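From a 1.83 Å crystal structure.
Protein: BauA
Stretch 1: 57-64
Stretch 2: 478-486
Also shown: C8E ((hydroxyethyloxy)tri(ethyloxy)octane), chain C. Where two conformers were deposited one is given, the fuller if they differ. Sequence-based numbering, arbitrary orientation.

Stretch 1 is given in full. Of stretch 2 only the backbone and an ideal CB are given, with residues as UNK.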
ATOM      1  N   PHE A  57      19.101  33.396 -15.720  1.00 32.83           N
ATOM      2  CA  PHE A  57      19.429  32.061 -16.243  1.00 32.81           C
ATOM      3  C   PHE A  57      20.384  32.125 -17.446  1.00 34.46           C
ATOM      4  O   PHE A  57      21.501  31.552 -17.421  1.00 32.80           O
ATOM      5  CB  PHE A  57      18.114  31.333 -16.566  1.00 34.41           C
ATOM      6  CG  PHE A  57      18.273  29.974 -17.199  1.00 35.74           C
ATOM      7  CD1 PHE A  57      18.786  28.905 -16.475  1.00 35.19           C
ATOM      8  CD2 PHE A  57      17.845  29.743 -18.496  1.00 33.56           C
ATOM      9  CE1 PHE A  57      18.882  27.645 -17.048  1.00 34.52           C
ATOM     10  CE2 PHE A  57      17.975  28.491 -19.078  1.00 35.43           C
ATOM     11  CZ  PHE A  57      18.474  27.438 -18.347  1.00 36.48           C
ATOM     12  N   LEU A  58      19.968  32.796 -18.527  1.00 30.03           N
ATOM     13  CA  LEU A  58      20.730  32.765 -19.778  1.00 31.81           C
ATOM     14  C   LEU A  58      21.976  33.662 -19.728  1.00 29.63           C
ATOM     15  O   LEU A  58      22.788  33.646 -20.669  1.00 32.61           O
ATOM     16  CB  LEU A  58      19.845  33.220 -20.939  1.00 34.42           C
ATOM     17  CG  LEU A  58      18.783  32.223 -21.377  1.00 32.61           C
ATOM     18  CD1 LEU A  58      17.929  32.847 -22.481  1.00 37.13           C
ATOM     19  CD2 LEU A  58      19.420  30.926 -21.837  1.00 34.67           C
ATOM     20  N   ASP A  59      22.113  34.452 -18.671  1.00 28.70           N
ATOM     21  CA  ASP A  59      23.281  35.340 -18.523  1.00 32.50           C
ATOM     22  C   ASP A  59      24.282  34.777 -17.499  1.00 37.79           C
ATOM     23  O   ASP A  59      25.210  35.467 -17.109  1.00 32.65           O
ATOM     24  CB  ASP A  59      22.854  36.723 -18.053  1.00 34.48           C
ATOM     25  CG  ASP A  59      22.009  37.482 -19.058  1.00 46.39           C
ATOM     26  OD1 ASP A  59      22.175  37.222 -20.258  1.00 45.19           O
ATOM     27  OD2 ASP A  59      21.166  38.294 -18.614  1.00 45.86           O
ATOM     28  N   THR A  60      24.021  33.576 -16.974  1.00 33.49           N
ATOM     29  CA  THR A  60      24.815  33.036 -15.861  1.00 30.88           C
ATOM     30  C   THR A  60      25.699  31.903 -16.371  1.00 30.91           C
ATOM     31  O   THR A  60      25.189  30.853 -16.787  1.00 29.21           O
ATOM     32  CB  THR A  60      23.911  32.531 -14.739  1.00 31.51           C
ATOM     33  OG1 THR A  60      23.111  33.608 -14.247  1.00 31.14           O
ATOM     34  CG2 THR A  60      24.699  31.952 -13.581  1.00 33.41           C
ATOM     35  N   PRO A  61      27.042  32.069 -16.362  1.00 28.05           N
ATOM     36  CA  PRO A  61      27.954  31.042 -16.869  1.00 27.58           C
ATOM     37  C   PRO A  61      28.300  30.011 -15.785  1.00 26.86           C
ATOM     38  O   PRO A  61      29.452  29.605 -15.634  1.00 27.00           O
ATOM     39  CB  PRO A  61      29.181  31.850 -17.274  1.00 27.50           C
ATOM     40  CG  PRO A  61      29.212  32.958 -16.246  1.00 28.32           C
ATOM     41  CD  PRO A  61      27.761  33.280 -15.929  1.00 32.52           C
ATOM     42  N   PHE A  62      27.249  29.545 -15.115  1.00 27.19           N
ATOM     43  CA  PHE A  62      27.289  28.517 -14.081  1.00 29.17           C
ATOM     44  C   PHE A  62      25.963  27.765 -14.162  1.00 29.35           C
ATOM     45  O   PHE A  62      24.993  28.311 -14.714  1.00 29.20           O
ATOM     46  CB  PHE A  62      27.429  29.142 -12.690  1.00 28.76           C
ATOM     47  CG  PHE A  62      28.696  29.923 -12.471  1.00 27.55           C
ATOM     48  CD1 PHE A  62      29.881  29.278 -12.170  1.00 31.69           C
ATOM     49  CD2 PHE A  62      28.713  31.297 -12.630  1.00 28.25           C
ATOM     50  CE1 PHE A  62      31.064  29.992 -12.081  1.00 32.25           C
ATOM     51  CE2 PHE A  62      29.889  32.008 -12.518  1.00 29.89           C
ATOM     52  CZ  PHE A  62      31.060  31.357 -12.243  1.00 31.90           C
ATOM     53  N   ASN A  63      25.952  26.522 -13.681  1.00 26.12           N
ATOM     54  CA  ASN A  63      24.739  25.725 -13.610  1.00 29.00           C
ATOM     55  C   ASN A  63      24.013  26.059 -12.299  1.00 30.60           C
ATOM     56  O   ASN A  63      24.495  25.758 -11.195  1.00 29.48           O
ATOM     57  CB  ASN A  63      25.091  24.240 -13.773  1.00 28.42           C
ATOM     58  CG  ASN A  63      23.876  23.351 -13.954  1.00 34.00           C
ATOM     59  OD1 ASN A  63      22.796  23.671 -13.478  1.00 38.62           O
ATOM     60  ND2 ASN A  63      24.036  22.257 -14.676  1.00 35.25           N
ATOM     61  N   THR A  64      22.905  26.792 -12.433  1.00 27.83           N
ATOM     62  CA  THR A  64      22.162  27.377 -11.335  1.00 24.34           C
ATOM     63  C   THR A  64      20.681  26.994 -11.443  1.00 30.65           C
ATOM     64  O   THR A  64      20.158  26.778 -12.537  1.00 29.41           O
ATOM     65  CB  THR A  64      22.247  28.902 -11.329  1.00 31.24           C
ATOM     66  OG1 THR A  64      21.806  29.378 -12.609  1.00 36.06           O
ATOM     67  CG2 THR A  64      23.647  29.381 -11.008  1.00 29.78           C
ATOM     68  N   UNK A 478      19.442  30.952 -26.514  1.00 32.83           N
ATOM     69  CA  UNK A 478      20.503  29.965 -26.404  1.00 33.98           C
ATOM     70  C   UNK A 478      21.772  30.652 -25.892  1.00 42.40           C
ATOM     71  O   UNK A 478      22.285  31.578 -26.535  1.00 32.01           O
ATOM     72  CB  UNK A 478      20.754  29.280 -27.749  1.00 33.98           C
ATOM     73  N   UNK A 479      22.354  30.100 -24.823  1.00 31.88           N
ATOM     74  CA  UNK A 479      23.633  30.564 -24.310  1.00 32.54           C
ATOM     75  C   UNK A 479      24.614  29.394 -24.252  1.00 34.69           C
ATOM     76  O   UNK A 479      24.242  28.287 -23.891  1.00 33.71           O
ATOM     77  CB  UNK A 479      23.466  31.202 -22.930  1.00 32.54           C
ATOM     78  N   UNK A 480      25.871  29.664 -24.600  0.50 29.56           N
ATOM     79  CA  UNK A 480      26.954  28.730 -24.377  0.50 30.90           C
ATOM     80  C   UNK A 480      27.923  29.378 -23.387  0.50 33.14           C
ATOM     81  O   UNK A 480      28.071  30.597 -23.387  0.50 32.65           O
ATOM     82  CB  UNK A 480      27.650  28.358 -25.688  0.50 30.90           C
ATOM     83  N   UNK A 481      28.512  28.572 -22.493  1.00 29.82           N
ATOM     84  CA  UNK A 481      29.351  29.137 -21.434  1.00 26.77           C
ATOM     85  C   UNK A 481      30.486  28.191 -21.063  1.00 27.79           C
ATOM     86  O   UNK A 481      30.430  26.990 -21.265  1.00 27.22           O
ATOM     87  CB  UNK A 481      28.508  29.450 -20.196  1.00 26.77           C
ATOM     88  N   UNK A 482      31.494  28.782 -20.423  1.00 29.26           N
ATOM     89  CA  UNK A 482      32.607  28.034 -19.856  1.00 29.12           C
ATOM     90  C   UNK A 482      33.098  28.769 -18.612  1.00 27.40           C
ATOM     91  O   UNK A 482      32.926  29.997 -18.487  1.00 28.85           O
ATOM     92  CB  UNK A 482      33.735  27.860 -20.875  1.00 29.12           C
ATOM     93  N   UNK A 483      33.675  28.016 -17.669  1.00 26.90           N
ATOM     94  CA  UNK A 483      34.268  28.673 -16.521  1.00 26.46           C
ATOM     95  C   UNK A 483      35.478  27.871 -16.033  1.00 24.81           C
ATOM     96  O   UNK A 483      35.634  26.686 -16.298  1.00 25.77           O
ATOM     97  CB  UNK A 483      33.237  28.837 -15.403  1.00 26.46           C
ATOM     98  N   UNK A 484      36.349  28.593 -15.343  1.00 27.38           N
ATOM     99  CA  UNK A 484      37.343  28.021 -14.456  1.00 25.49           C
ATOM    100  C   UNK A 484      37.190  28.738 -13.131  1.00 25.11           C
ATOM    101  O   UNK A 484      37.159  29.972 -13.092  1.00 27.35           O
ATOM    102  CB  UNK A 484      38.761  28.151 -15.016  1.00 25.49           C
ATOM    103  N   UNK A 485      37.028  27.961 -12.056  1.00 26.09           N
ATOM    104  CA  UNK A 485      36.866  28.538 -10.735  1.00 24.23           C
ATOM    105  C   UNK A 485      37.324  27.505  -9.697  1.00 22.16           C
ATOM    106  O   UNK A 485      37.409  26.311  -9.974  1.00 23.81           O
ATOM    107  CB  UNK A 485      35.416  28.964 -10.495  1.00 24.23           C
ATOM    108  N   UNK A 486      37.657  27.986  -8.512  1.00 24.86           N
ATOM    109  CA  UNK A 486      38.229  27.146  -7.480  1.00 24.38           C
ATOM    110  C   UNK A 486      37.299  27.126  -6.268  1.00 22.67           C
ATOM    111  O   UNK A 486      36.434  27.959  -6.127  1.00 26.22           O
ATOM    112  CB  UNK A 486      39.624  27.638  -7.091  1.00 24.38           C
TER
HETATM  113  C1  C8E C 830      32.261  11.685 -18.505  1.00 63.96           C
HETATM  114  C2  C8E C 830      32.516  13.131 -18.128  1.00 62.74           C
HETATM  115  C3  C8E C 830      33.057  13.970 -19.284  1.00 63.03           C
HETATM  116  C4  C8E C 830      33.756  15.241 -18.812  1.00 52.66           C
HETATM  117  C5  C8E C 830      35.160  15.324 -19.396  1.00 63.19           C
HETATM  118  C6  C8E C 830      35.859  16.606 -18.968  1.00 68.72           C
HETATM  119  C7  C8E C 830      34.942  17.825 -19.085  1.00 64.97           C
HETATM  120  C8  C8E C 830      35.745  19.119 -19.006  1.00 63.00           C
HETATM  121  O9  C8E C 830      34.922  20.201 -19.426  1.00 55.86           O
HETATM  122  C10 C8E C 830      35.571  21.468 -19.252  1.00 61.03           C
HETATM  123  C11 C8E C 830      36.135  22.004 -20.577  1.00 87.77           C
HETATM  124  O12 C8E C 830      36.678  23.328 -20.413  1.00 92.53           O
HETATM  125  C13 C8E C 830      36.752  24.091 -21.623  1.00 72.16           C
HETATM  126  C14 C8E C 830      36.845  25.572 -21.278  1.00 73.75           C
HETATM  127  O15 C8E C 830      37.114  25.766 -19.882  1.00 70.54           O
HETATM  128  C16 C8E C 830      38.375  26.409 -19.645  1.00 75.86           C
HETATM  129  C17 C8E C 830      38.221  27.664 -18.791  1.00 63.16           C
HETATM  130  O18 C8E C 830      37.487  28.689 -19.479  1.00 63.87           O
HETATM  131  C19 C8E C 830      38.336  29.641 -20.126  1.00 73.15           C
HETATM  132  C20 C8E C 830      37.517  30.853 -20.535  1.00 64.51           C
HETATM  133  O21 C8E C 830      36.350  30.825 -19.712  1.00 60.24           O

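Stretch 2 runs as an extended strand, so its CA-to-CB bonds alternate: odd positions point toward stretch 1, even ones from 478 to 484 away.

Position 478 points away, and its ideal CB has nothing of stretch 1 within 5.5 Å. The choice is open, though a strand backbone suits beta-branched or aromatic residues; the residue is Ile 478.

At 479 the bond points toward stretch 1, and the ideal CB lies 3.4 Å from Leu 58 O. A carbonyl this close asks for a short donor: serine or threonine would answer it, while alanine would fit but leave the oxygen without a partner from this position. The residue is Ser 479. With chi1 in m, its OG donates to Leu 58 O at 2.7 Å, tying the strand to the 3-10 segment.

Position 480 points away into space that stretch 1 does not fill. With phi/psi of -116/144, a beta-branched residue is at home; it is Val 480.

Position 481 points toward stretch 1, its ideal CB 3.7 Å from Pro 61 CA. A side chain can turn along the loop, past the peptides from Thr 60 to Asn 63. A flat ring suits such a surface; phenylalanine, tyrosine or perhaps a long aliphatic chain could serve. The backbone sets Tyr 481 CB 3.8 Å from Pro 61 CB, an apolar contact; chi1 p then lays the ring along the loop. Phe 62 N and Thr 60 O lie over one face of the ring, with Phe 62 N 3.8 Å from Tyr 481 CE1.

Position 482 points away. Stretch 1 sets no limit, but C8E C14 lies about 3.9 Å from the ideal CB, so a small residue is comfortable beside the detergent as bound; it is Ala 482.

At 483 the bond points toward stretch 1 again, and the ideal CB sits 3.9 Å from Pro 61 O and 4.1 Å from Phe 62 CE1. An acceptor beside an aromatic ring favors a compact polar donor: asparagine, serine or threonine. Asn 483, chi1 p, sends ND2 to Pro 61 O at 3.0 Å; the angle of 167° makes this bond nearly straight.

Position 484 points away from stretch 1; C8E passes nearby. Beta-branched or aromatic residues would suit. Tyr 484 packs its CB 3.9 Å from C8E C17.

Position 485 points toward stretch 1, but only the Phe 62 ring is near, CE1 4.7 Å from the ideal CB. Leucine, isoleucine or methionine could reach it. Ile 485 does so with CD1, 4.0 Å from Phe 62 CE1.

Position 486 is out of reach, so many residues, polar ones included, would do; Glu 486 OE2 accepts the hydrogen bond from Tyr 484 OH at 2.6 Å.

Stretch 2 (478-486) ISVYANYIE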
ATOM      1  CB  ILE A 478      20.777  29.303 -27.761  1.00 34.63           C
ATOM      2  CG1 ILE A 478      19.531  28.620 -28.337  1.00 37.61           C
ATOM      3  CG2 ILE A 478      21.953  28.348 -27.663  1.00 35.71           C
ATOM      4  CD1 ILE A 478      19.716  28.124 -29.750  1.00 37.97           C
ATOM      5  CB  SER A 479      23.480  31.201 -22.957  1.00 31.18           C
ATOM      6  OG  SER A 479      22.780  32.437 -23.044  1.00 31.59           O
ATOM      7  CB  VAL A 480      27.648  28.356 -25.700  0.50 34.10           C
ATOM      8  CG1 VAL A 480      28.334  29.551 -26.326  0.50 34.63           C
ATOM      9  CG2 VAL A 480      28.616  27.206 -25.515  0.50 36.30           C
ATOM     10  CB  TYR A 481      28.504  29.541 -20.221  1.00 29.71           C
ATOM     11  CG  TYR A 481      27.995  28.401 -19.376  1.00 29.96           C
ATOM     12  CD1 TYR A 481      28.746  27.911 -18.321  1.00 32.13           C
ATOM     13  CD2 TYR A 481      26.779  27.797 -19.639  1.00 36.59           C
ATOM     14  CE1 TYR A 481      28.302  26.839 -17.564  1.00 29.58           C
ATOM     15  CE2 TYR A 481      26.323  26.722 -18.889  1.00 32.21           C
ATOM     16  CZ  TYR A 481      27.071  26.271 -17.815  1.00 33.66           C
ATOM     17  OH  TYR A 481      26.679  25.178 -17.095  1.00 31.05           O
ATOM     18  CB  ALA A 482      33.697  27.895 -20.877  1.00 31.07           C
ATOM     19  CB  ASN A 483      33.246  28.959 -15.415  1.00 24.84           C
ATOM     20  CG  ASN A 483      32.737  27.718 -14.710  1.00 30.57           C
ATOM     21  OD1 ASN A 483      33.536  26.938 -14.182  1.00 26.35           O
ATOM     22  ND2 ASN A 483      31.424  27.516 -14.729  1.00 28.23           N
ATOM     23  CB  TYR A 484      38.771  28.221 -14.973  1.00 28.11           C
ATOM     24  CG  TYR A 484      39.832  27.818 -13.972  1.00 27.12           C
ATOM     25  CD1 TYR A 484      40.300  26.516 -13.930  1.00 29.48           C
ATOM     26  CD2 TYR A 484      40.240  28.686 -12.973  1.00 28.61           C
ATOM     27  CE1 TYR A 484      41.222  26.113 -12.980  1.00 30.58           C
ATOM     28  CE2 TYR A 484      41.106  28.275 -11.967  1.00 32.54           C
ATOM     29  CZ  TYR A 484      41.626  26.994 -11.990  1.00 28.96           C
ATOM     30  OH  TYR A 484      42.488  26.577 -11.010  1.00 30.05           O
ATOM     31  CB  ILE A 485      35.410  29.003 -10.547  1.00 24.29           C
ATOM     32  CG1 ILE A 485      35.218  29.885  -9.318  1.00 26.48           C
ATOM     33  CG2 ILE A 485      34.455  27.818 -10.547  1.00 25.05           C
ATOM     34  CD1 ILE A 485      33.912  30.663  -9.318  1.00 29.24           C
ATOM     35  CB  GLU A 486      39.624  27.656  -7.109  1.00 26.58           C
ATOM     36  CG  GLU A 486      40.562  27.720  -8.301  1.00 25.60           C
ATOM     37  CD  GLU A 486      41.980  28.196  -7.994  1.00 27.83           C
ATOM     38  OE1 GLU A 486      42.189  28.811  -6.930  1.00 29.18           O
ATOM     39  OE2 GLU A 486      42.884  27.898  -8.824  1.00 28.86           O
TER
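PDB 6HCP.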